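Local coordinates for acetylcholine-binding protein (PDB 2BJ0), which probably binds acetylcholine as a soluble pentameric homologue of the ligand-binding domain of nicotinic acetylcholine receptors, at residues 133-138 with 198-203. Residues are numbered along the deposited sequence; the frame is centred on the assembly and turned at random.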
ATOM      1  N   ALA A 133      33.895  -0.163   6.907  1.00 36.88           N
ATOM      2  CA  ALA A 133      33.457   0.193   5.560  1.00 35.89           C
ATOM      3  C   ALA A 133      32.910   1.626   5.510  1.00 35.38           C
ATOM      4  O   ALA A 133      32.272   2.076   6.451  1.00 34.46           O
ATOM      5  CB  ALA A 133      32.434  -0.797   5.075  1.00 35.60           C
ATOM      6  N   THR A 134      33.185   2.332   4.411  1.00 35.83           N
ATOM      7  CA  THR A 134      32.688   3.681   4.172  1.00 36.04           C
ATOM      8  C   THR A 134      31.494   3.675   3.219  1.00 36.56           C
ATOM      9  O   THR A 134      31.573   3.142   2.097  1.00 36.79           O
ATOM     10  CB  THR A 134      33.799   4.600   3.633  1.00 36.69           C
ATOM     11  OG1 THR A 134      34.783   4.795   4.652  1.00 36.37           O
ATOM     12  CG2 THR A 134      33.265   6.008   3.442  1.00 36.79           C
ATOM     13  N   CYS A 135      30.397   4.288   3.670  1.00 36.11           N
ATOM     14  CA  CYS A 135      29.177   4.355   2.899  1.00 36.30           C
ATOM     15  C   CYS A 135      28.746   5.781   2.694  1.00 35.24           C
ATOM     16  O   CYS A 135      29.037   6.641   3.517  1.00 35.74           O
ATOM     17  CB  CYS A 135      28.091   3.543   3.594  1.00 36.82           C
ATOM     18  SG  CYS A 135      28.686   1.848   3.725  1.00 43.69           S
ATOM     19  N   ARG A 136      28.066   6.019   1.581  1.00 34.04           N
ATOM     20  CA  ARG A 136      27.597   7.345   1.212  1.00 34.11           C
ATOM     21  C   ARG A 136      26.088   7.342   0.945  1.00 32.72           C
ATOM     22  O   ARG A 136      25.573   6.424   0.301  1.00 30.79           O
ATOM     23  CB  ARG A 136      28.363   7.844  -0.014  1.00 34.12           C
ATOM     24  CG  ARG A 136      29.720   8.505   0.351  1.00 36.88           C
ATOM     25  CD  ARG A 136      30.810   8.464  -0.744  1.00 38.32           C
ATOM     26  NE  ARG A 136      31.599   7.226  -0.711  1.00 47.80           N
ATOM     27  CZ  ARG A 136      32.854   7.125  -0.260  1.00 51.04           C
ATOM     28  NH1 ARG A 136      33.502   8.200   0.197  1.00 53.02           N
ATOM     29  NH2 ARG A 136      33.469   5.945  -0.279  1.00 52.47           N
ATOM     30  N   ILE A 137      25.387   8.357   1.454  1.00 31.29           N
ATOM     31  CA  ILE A 137      23.976   8.550   1.118  1.00 30.94           C
ATOM     32  C   ILE A 137      23.786   9.924   0.469  1.00 31.07           C
ATOM     33  O   ILE A 137      24.186  10.941   1.038  1.00 30.72           O
ATOM     34  CB  ILE A 137      23.089   8.413   2.383  1.00 30.57           C
ATOM     35  CG1 ILE A 137      23.131   7.000   2.937  1.00 29.28           C
ATOM     36  CG2 ILE A 137      21.644   8.832   2.073  1.00 29.67           C
ATOM     37  CD1 ILE A 137      22.713   6.936   4.419  1.00 30.07           C
ATOM     38  N   LYS A 138      23.168   9.939  -0.710  1.00 30.42           N
ATOM     39  CA  LYS A 138      22.963  11.159  -1.483  1.00 31.13           C
ATOM     40  C   LYS A 138      21.497  11.599  -1.424  1.00 30.04           C
ATOM     41  O   LYS A 138      20.598  10.832  -1.808  1.00 30.05           O
ATOM     42  CB  LYS A 138      23.422  10.937  -2.928  1.00 30.78           C
ATOM     43  CG  LYS A 138      23.421  12.203  -3.792  1.00 33.23           C
ATOM     44  CD  LYS A 138      24.032  11.917  -5.185  1.00 33.39           C
ATOM     45  CE  LYS A 138      23.552  12.914  -6.258  1.00 32.79           C
ATOM     46  NZ  LYS A 138      24.116  12.559  -7.611  1.00 35.28           N
ATOM     47  N   PHE A 198      29.603   8.009   5.988  1.00 28.74           N
ATOM     48  CA  PHE A 198      29.853   7.427   7.279  1.00 28.37           C
ATOM     49  C   PHE A 198      30.723   6.187   7.156  1.00 28.44           C
ATOM     50  O   PHE A 198      30.795   5.566   6.087  1.00 28.06           O
ATOM     51  CB  PHE A 198      28.549   7.194   8.081  1.00 28.15           C
ATOM     52  CG  PHE A 198      27.616   6.173   7.475  1.00 29.12           C
ATOM     53  CD1 PHE A 198      26.699   6.543   6.502  1.00 29.37           C
ATOM     54  CD2 PHE A 198      27.654   4.846   7.898  1.00 27.08           C
ATOM     55  CE1 PHE A 198      25.833   5.581   5.951  1.00 31.54           C
ATOM     56  CE2 PHE A 198      26.782   3.869   7.341  1.00 27.83           C
ATOM     57  CZ  PHE A 198      25.893   4.249   6.380  1.00 27.93           C
ATOM     58  N   ALA A 199      31.448   5.885   8.234  1.00 28.56           N
ATOM     59  CA  ALA A 199      32.219   4.675   8.340  1.00 28.45           C
ATOM     60  C   ALA A 199      31.679   3.866   9.496  1.00 28.28           C
ATOM     61  O   ALA A 199      31.385   4.408  10.542  1.00 28.43           O
ATOM     62  CB  ALA A 199      33.700   5.009   8.588  1.00 28.59           C
ATOM     63  N   PHE A 200      31.545   2.564   9.302  1.00 28.88           N
ATOM     64  CA  PHE A 200      31.074   1.683  10.355  1.00 29.32           C
ATOM     65  C   PHE A 200      31.742   0.311  10.268  1.00 29.61           C
ATOM     66  O   PHE A 200      32.236  -0.070   9.219  1.00 28.89           O
ATOM     67  CB  PHE A 200      29.533   1.549  10.283  1.00 29.65           C
ATOM     68  CG  PHE A 200      29.032   0.593   9.217  1.00 28.74           C
ATOM     69  CD1 PHE A 200      29.051   0.949   7.878  1.00 30.05           C
ATOM     70  CD2 PHE A 200      28.494  -0.640   9.574  1.00 31.19           C
ATOM     71  CE1 PHE A 200      28.584   0.069   6.910  1.00 31.30           C
ATOM     72  CE2 PHE A 200      28.014  -1.516   8.620  1.00 30.14           C
ATOM     73  CZ  PHE A 200      28.062  -1.168   7.291  1.00 29.81           C
ATOM     74  N   ARG A 201      31.710  -0.455  11.350  1.00 30.87           N
ATOM     75  CA  ARG A 201      32.284  -1.789  11.333  1.00 32.98           C
ATOM     76  C   ARG A 201      31.421  -2.742  12.169  1.00 33.23           C
ATOM     77  O   ARG A 201      30.587  -2.284  12.920  1.00 32.77           O
ATOM     78  CB  ARG A 201      33.736  -1.738  11.842  1.00 32.87           C
ATOM     79  CG  ARG A 201      33.860  -1.251  13.284  1.00 34.55           C
ATOM     80  CD  ARG A 201      35.211  -1.518  13.962  1.00 36.39           C
ATOM     81  NE  ARG A 201      35.182  -1.033  15.345  1.00 42.06           N
ATOM     82  CZ  ARG A 201      36.166  -0.344  15.919  1.00 44.96           C
ATOM     83  NH1 ARG A 201      37.263  -0.039  15.231  1.00 45.53           N
ATOM     84  NH2 ARG A 201      36.039   0.069  17.171  1.00 46.02           N
ATOM     85  N   LYS A 202      31.586  -4.060  12.006  1.00 34.79           N
ATOM     86  CA  LYS A 202      30.901  -5.033  12.870  1.00 36.51           C
ATOM     87  C   LYS A 202      31.499  -4.991  14.295  1.00 37.19           C
ATOM     88  O   LYS A 202      32.680  -4.710  14.446  1.00 37.69           O
ATOM     89  CB  LYS A 202      30.986  -6.446  12.278  1.00 36.20           C
ATOM     90  CG  LYS A 202      30.415  -6.552  10.867  1.00 36.91           C
ATOM     91  CD  LYS A 202      30.673  -7.891  10.209  1.00 38.87           C
ATOM     92  CE  LYS A 202      29.374  -8.698  10.088  1.00 44.64           C
ATOM     93  NZ  LYS A 202      29.376  -9.731   8.964  1.00 48.02           N
ATOM     94  N   LYS A 203      30.701  -5.248  15.330  1.00 37.94           N
ATOM     95  CA  LYS A 203      31.230  -5.293  16.708  1.00 38.57           C
ATOM     96  C   LYS A 203      32.007  -6.582  16.955  1.00 39.44           C
ATOM     97  O   LYS A 203      31.752  -7.595  16.288  1.00 41.03           O
ATOM     98  CB  LYS A 203      30.122  -5.184  17.747  1.00 38.84           C
ATOM     99  CG  LYS A 203      29.444  -3.865  17.762  1.00 38.75           C
ATOM    100  CD  LYS A 203      28.802  -3.601  19.093  1.00 41.62           C
ATOM    101  CE  LYS A 203      28.267  -2.179  19.090  1.00 42.67           C
ATOM    102  NZ  LYS A 203      28.776  -1.387  20.221  1.00 45.42           N
TER
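Cys135 is the bump here, and the rings of Phe198 and Phe200 form the hollow that takes it. Cys135 CB rests over one face of the Phe198 ring, off centre toward the rim, 3.6 Å from Phe198 CZ. With Cys135 SG anti to its carbonyl carbon (chi1 -59°), the sulfur meets the edge of the Phe200 ring in its plane, 3.6 Å from Phe200 CE1. Phe198 CG sits between its backbone N and carbonyl carbon (chi1 65°), which swings the ring across to the neighbouring strand; Ile137 CD1 then closes in on the ring's edge, 3.7 Å from Phe198 CE1. The antiparallel backbones are held by two pairs of hydrogen bonds, Ala133 with Phe200 and Cys135 with Phe198. Cys135 N to Phe198 O is nearly straight, 2.8 Å and 168°. Between these pairs, Thr134 and Ala199 face the other side of the sheet, their CA atoms only 4.3 Å apart. Cys135 SG continues into the disulfide with Cys122, the Cys-loop bridge of this receptor family. The two strands are the central pair of a four-stranded antiparallel sheet flanked by strands 85-87 and 170-183, and both phenylalanines pack against strand 25-40 of the immunoglobulin-like sandwich's other sheet.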